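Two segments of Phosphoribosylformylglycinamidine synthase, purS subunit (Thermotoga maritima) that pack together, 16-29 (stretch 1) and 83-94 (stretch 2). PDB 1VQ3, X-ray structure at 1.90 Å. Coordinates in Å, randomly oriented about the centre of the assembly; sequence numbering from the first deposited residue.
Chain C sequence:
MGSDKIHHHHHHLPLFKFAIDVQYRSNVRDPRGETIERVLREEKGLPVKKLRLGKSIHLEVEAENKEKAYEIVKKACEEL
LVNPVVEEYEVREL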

# COMPACT_ATOMS: atom_id res chain seq x y z
N PHE C 16 11.49 -1.16 -22.10
CA PHE C 16 11.19 -0.86 -20.71
C PHE C 16 9.97 -1.67 -20.28
O PHE C 16 8.94 -1.62 -20.96
CB PHE C 16 10.90 0.62 -20.54
CG PHE C 16 12.04 1.50 -20.92
CD1 PHE C 16 13.03 1.81 -19.99
CD2 PHE C 16 12.13 2.01 -22.21
CE1 PHE C 16 14.13 2.60 -20.36
CE2 PHE C 16 13.22 2.78 -22.59
CZ PHE C 16 14.20 3.10 -21.67
N LYS C 17 10.08 -2.41 -19.18
CA LYS C 17 9.03 -3.34 -18.80
C LYS C 17 8.19 -2.75 -17.65
O LYS C 17 8.72 -2.13 -16.69
CB LYS C 17 9.64 -4.67 -18.37
CG LYS C 17 10.31 -5.48 -19.46
CD LYS C 17 11.80 -5.16 -19.73
CE LYS C 17 12.72 -6.42 -19.68
NZ LYS C 17 12.03 -7.74 -19.88
N PHE C 18 6.89 -2.88 -17.77
CA PHE C 18 5.99 -2.35 -16.74
C PHE C 18 4.92 -3.38 -16.34
O PHE C 18 4.51 -4.26 -17.13
CB PHE C 18 5.27 -1.10 -17.25
CG PHE C 18 6.19 0.06 -17.59
CD1 PHE C 18 6.56 0.96 -16.63
CD2 PHE C 18 6.67 0.23 -18.88
CE1 PHE C 18 7.37 1.99 -16.93
CE2 PHE C 18 7.47 1.28 -19.21
CZ PHE C 18 7.84 2.17 -18.26
N ALA C 19 4.40 -3.18 -15.12
CA ALA C 19 3.18 -3.79 -14.71
C ALA C 19 2.13 -2.72 -14.47
O ALA C 19 2.40 -1.66 -13.86
CB ALA C 19 3.37 -4.60 -13.47
N ILE C 20 0.92 -3.04 -14.87
CA ILE C 20 -0.26 -2.16 -14.67
C ILE C 20 -1.25 -2.96 -13.82
O ILE C 20 -1.73 -4.04 -14.23
CB ILE C 20 -0.89 -1.77 -15.98
CG1 ILE C 20 0.13 -1.26 -17.03
CG2 ILE C 20 -2.02 -0.76 -15.74
CD1 ILE C 20 -0.37 -1.32 -18.43
N ASP C 21 -1.55 -2.42 -12.64
CA ASP C 21 -2.54 -2.97 -11.71
C ASP C 21 -3.89 -2.21 -11.82
O ASP C 21 -4.04 -1.10 -11.29
CB ASP C 21 -1.98 -2.89 -10.30
CG ASP C 21 -2.76 -3.69 -9.27
OD1 ASP C 21 -3.88 -4.17 -9.51
OD2 ASP C 21 -2.30 -3.87 -8.13
N VAL C 22 -4.84 -2.84 -12.48
CA VAL C 22 -6.11 -2.26 -12.83
C VAL C 22 -7.12 -2.84 -11.87
O VAL C 22 -7.31 -4.06 -11.79
CB VAL C 22 -6.58 -2.64 -14.27
CG1 VAL C 22 -7.83 -1.85 -14.63
CG2 VAL C 22 -5.46 -2.38 -15.27
N GLN C 23 -7.77 -1.96 -11.11
CA GLN C 23 -8.67 -2.40 -10.07
C GLN C 23 -9.98 -1.67 -10.24
O GLN C 23 -9.99 -0.54 -10.63
CB GLN C 23 -8.11 -2.05 -8.69
CG GLN C 23 -6.92 -2.86 -8.24
CD GLN C 23 -7.24 -4.35 -7.95
OE1 GLN C 23 -8.30 -4.70 -7.42
NE2 GLN C 23 -6.31 -5.20 -8.26
N TYR C 24 -11.07 -2.33 -9.89
CA TYR C 24 -12.34 -1.65 -9.83
C TYR C 24 -12.33 -0.58 -8.74
O TYR C 24 -11.72 -0.76 -7.63
CB TYR C 24 -13.44 -2.67 -9.55
CG TYR C 24 -13.75 -3.56 -10.73
CD1 TYR C 24 -14.09 -3.03 -11.97
CD2 TYR C 24 -13.77 -4.92 -10.58
CE1 TYR C 24 -14.42 -3.84 -13.02
CE2 TYR C 24 -14.12 -5.75 -11.61
CZ TYR C 24 -14.43 -5.22 -12.83
OH TYR C 24 -14.75 -6.07 -13.86
N ARG C 25 -12.95 0.55 -9.04
CA ARG C 25 -13.05 1.58 -8.04
C ARG C 25 -13.90 1.06 -6.87
O ARG C 25 -14.68 0.12 -7.00
CB ARG C 25 -13.67 2.85 -8.61
CG ARG C 25 -12.90 3.50 -9.71
CD ARG C 25 -13.69 4.60 -10.39
NE ARG C 25 -12.95 5.19 -11.50
CZ ARG C 25 -11.94 6.03 -11.35
NH1 ARG C 25 -11.54 6.42 -10.14
NH2 ARG C 25 -11.31 6.50 -12.42
N SER C 26 -13.76 1.70 -5.72
CA SER C 26 -14.32 1.20 -4.49
C SER C 26 -15.87 1.21 -4.51
O SER C 26 -16.52 0.43 -3.82
CB SER C 26 -13.78 2.01 -3.32
OG SER C 26 -14.10 3.36 -3.53
N ASN C 27 -16.45 2.07 -5.33
CA ASN C 27 -17.92 2.12 -5.41
C ASN C 27 -18.49 1.13 -6.42
O ASN C 27 -19.72 1.13 -6.68
CB ASN C 27 -18.40 3.55 -5.65
CG ASN C 27 -17.90 4.14 -6.95
OD1 ASN C 27 -16.95 3.65 -7.55
ND2 ASN C 27 -18.56 5.19 -7.39
N VAL C 28 -17.61 0.30 -7.02
CA VAL C 28 -18.03 -0.80 -7.92
C VAL C 28 -18.02 -2.13 -7.16
O VAL C 28 -17.00 -2.52 -6.59
CB VAL C 28 -17.07 -0.95 -9.16
CG1 VAL C 28 -17.57 -2.05 -10.11
CG2 VAL C 28 -16.92 0.34 -9.90
N ARG C 29 -19.12 -2.86 -7.17
CA ARG C 29 -19.15 -4.16 -6.51
C ARG C 29 -18.26 -5.18 -7.22
O ARG C 29 -18.09 -5.12 -8.43
CB ARG C 29 -20.57 -4.69 -6.48
CG ARG C 29 -20.82 -5.64 -5.34
CD ARG C 29 -22.12 -6.39 -5.49
NE ARG C 29 -22.13 -7.63 -4.74
CZ ARG C 29 -23.07 -8.57 -4.88
NH1 ARG C 29 -24.08 -8.41 -5.74
NH2 ARG C 29 -23.00 -9.69 -4.16
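Stretch 2, residues 83-94: NPVVEEYEVREL

An antiparallel β pairing is held chiefly by its backbone, and the two segments here illustrate the principle well. Residues 87-93 of stretch 2 form an extended strand that runs against strand 16-24, their N-to-C directions 162° apart and their axes approaching to 4.6 Å; loop residues 83-86 lead into it.

The register alternates between wide and narrow pairs. At the hydrogen-bonded pairs each residue both gives and accepts: Ala19 N to Arg92 O is 2.8 Å and Arg92 N to Ala19 O 2.9 Å; Asp21 N to Glu90 O is 2.8 Å and Glu90 N to Asp21 O 3.0 Å; Gln23 N to Glu88 O and Glu88 N to Gln23 O are both 2.9 Å. The ladder ends with Leu94 N on Lys17 O and Arg25 N on Val86 O, each at 2.9 Å. Between these rungs the chains draw closer, with CA-CA distances of 4.6 Å for Ile20 and Val91 and 4.4 Å for Val22 and Tyr89, and CA-H groups approach carbonyls, as in Tyr89 CA to Asp21 O at 3.2 Å.

Apolar contacts reinforce the pairing. Ile20 CG2 lies 4.0 Å from Tyr89 CD2, and Phe18 CD1 3.8 Å from Val91 CG1. On the face carrying Ala19 and Arg92, the guanidinium of Arg92 lays one face over Ala19 CB, which is 3.5 Å from Arg92 NH1. Beyond the strand, a type I turn from Arg25 to Val28 brings Val28 CG2 within 3.9 Å of Val86 CB.

Polar side chains and water complete the contact. Arg25 NH2 donates to Pro84 O at 3.0 Å, tying its side chain to the loop before the strand. The like-charged Asp21 OD2 and Glu90 OE1 stand 4.3 Å apart, while a water donates to Asp21 O (2.9 Å) and Glu90 OE1 (2.5 Å), bridging the strands.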

# COMPACT_ATOMS: atom_id res chain seq x y z
N ASN C 83 -10.94 1.05 -18.19
CA ASN C 83 -12.22 1.71 -18.32
C ASN C 83 -12.25 2.80 -17.28
O ASN C 83 -12.35 2.49 -16.10
CB ASN C 83 -13.35 0.70 -18.08
CG ASN C 83 -14.76 1.29 -18.35
OD1 ASN C 83 -15.03 2.45 -18.09
ND2 ASN C 83 -15.66 0.45 -18.85
N PRO C 84 -12.24 4.06 -17.68
CA PRO C 84 -12.08 5.16 -16.73
C PRO C 84 -13.27 5.37 -15.77
O PRO C 84 -13.12 6.00 -14.72
CB PRO C 84 -11.95 6.38 -17.64
CG PRO C 84 -12.55 6.01 -18.88
CD PRO C 84 -12.51 4.54 -19.04
N VAL C 85 -14.42 4.84 -16.14
CA VAL C 85 -15.61 4.95 -15.32
C VAL C 85 -15.57 4.00 -14.13
O VAL C 85 -15.87 4.41 -13.00
CB VAL C 85 -16.90 4.71 -16.19
CG1 VAL C 85 -18.18 4.83 -15.35
CG2 VAL C 85 -16.94 5.71 -17.31
N VAL C 86 -15.16 2.75 -14.36
CA VAL C 86 -15.21 1.74 -13.31
C VAL C 86 -13.89 1.26 -12.75
O VAL C 86 -13.91 0.52 -11.76
CB VAL C 86 -16.08 0.51 -13.71
CG1 VAL C 86 -17.45 0.96 -14.08
CG2 VAL C 86 -15.48 -0.28 -14.81
N GLU C 87 -12.77 1.71 -13.35
CA GLU C 87 -11.44 1.21 -12.97
C GLU C 87 -10.53 2.37 -12.70
O GLU C 87 -10.74 3.49 -13.19
CB GLU C 87 -10.85 0.30 -14.03
CG GLU C 87 -11.55 -1.05 -14.05
CD GLU C 87 -11.23 -1.88 -15.26
OE1 GLU C 87 -10.99 -1.29 -16.33
OE2 GLU C 87 -11.20 -3.13 -15.11
N GLU C 88 -9.53 2.05 -11.88
CA GLU C 88 -8.41 2.91 -11.60
C GLU C 88 -7.17 2.04 -11.80
O GLU C 88 -7.27 0.81 -11.89
CB GLU C 88 -8.49 3.44 -10.17
CG GLU C 88 -8.41 2.32 -9.13
CD GLU C 88 -8.88 2.73 -7.76
OE1 GLU C 88 -9.60 3.73 -7.62
OE2 GLU C 88 -8.48 2.04 -6.82
N TYR C 89 -6.01 2.66 -11.87
CA TYR C 89 -4.81 1.89 -12.20
C TYR C 89 -3.53 2.47 -11.65
O TYR C 89 -3.42 3.69 -11.48
CB TYR C 89 -4.68 1.73 -13.71
CG TYR C 89 -4.26 2.95 -14.51
CD1 TYR C 89 -5.18 3.94 -14.87
CD2 TYR C 89 -2.96 3.09 -14.96
CE1 TYR C 89 -4.82 4.98 -15.64
CE2 TYR C 89 -2.57 4.17 -15.71
CZ TYR C 89 -3.52 5.10 -16.09
OH TYR C 89 -3.17 6.17 -16.86
N GLU C 90 -2.57 1.55 -11.44
CA GLU C 90 -1.26 1.90 -10.97
C GLU C 90 -0.26 1.24 -11.88
O GLU C 90 -0.45 0.09 -12.25
CB GLU C 90 -1.06 1.34 -9.57
CG GLU C 90 -1.85 2.04 -8.52
CD GLU C 90 -1.88 1.26 -7.20
OE1 GLU C 90 -2.62 0.28 -7.14
OE2 GLU C 90 -1.18 1.68 -6.24
N VAL C 91 0.77 2.00 -12.23
CA VAL C 91 1.87 1.54 -13.06
C VAL C 91 3.16 1.44 -12.22
O VAL C 91 3.49 2.34 -11.50
CB VAL C 91 2.12 2.54 -14.18
CG1 VAL C 91 3.25 2.10 -15.07
CG2 VAL C 91 0.85 2.76 -15.04
N ARG C 92 3.87 0.35 -12.36
CA ARG C 92 5.17 0.24 -11.82
C ARG C 92 6.13 -0.39 -12.82
O ARG C 92 5.71 -1.21 -13.66
CB ARG C 92 5.11 -0.55 -10.53
CG ARG C 92 4.78 -2.00 -10.63
CD ARG C 92 4.44 -2.58 -9.27
NE ARG C 92 4.30 -4.02 -9.39
CZ ARG C 92 3.23 -4.63 -9.89
NH1 ARG C 92 2.13 -3.96 -10.25
NH2 ARG C 92 3.23 -5.95 -10.00
N GLU C 93 7.40 -0.02 -12.70
CA GLU C 93 8.45 -0.62 -13.50
C GLU C 93 8.64 -2.04 -13.03
O GLU C 93 8.54 -2.33 -11.83
CB GLU C 93 9.79 0.09 -13.28
CG GLU C 93 9.78 1.56 -13.60
CD GLU C 93 11.08 2.28 -13.21
OE1 GLU C 93 12.07 1.63 -12.79
OE2 GLU C 93 11.06 3.52 -13.31
N LEU C 94 8.94 -2.93 -13.96
CA LEU C 94 9.31 -4.29 -13.63
C LEU C 94 10.76 -4.54 -14.01
O LEU C 94 11.32 -3.79 -14.81
CB LEU C 94 8.47 -5.27 -14.43
CG LEU C 94 7.02 -5.53 -13.95
CD1 LEU C 94 6.39 -6.52 -14.92
CD2 LEU C 94 7.01 -6.05 -12.58
OXT LEU C 94 11.36 -5.53 -13.56
O HOH W 1 -4.59 -0.46 -8.55
O HOH W 2 -10.39 0.38 -5.85
O HOH W 3 -11.76 3.66 -5.84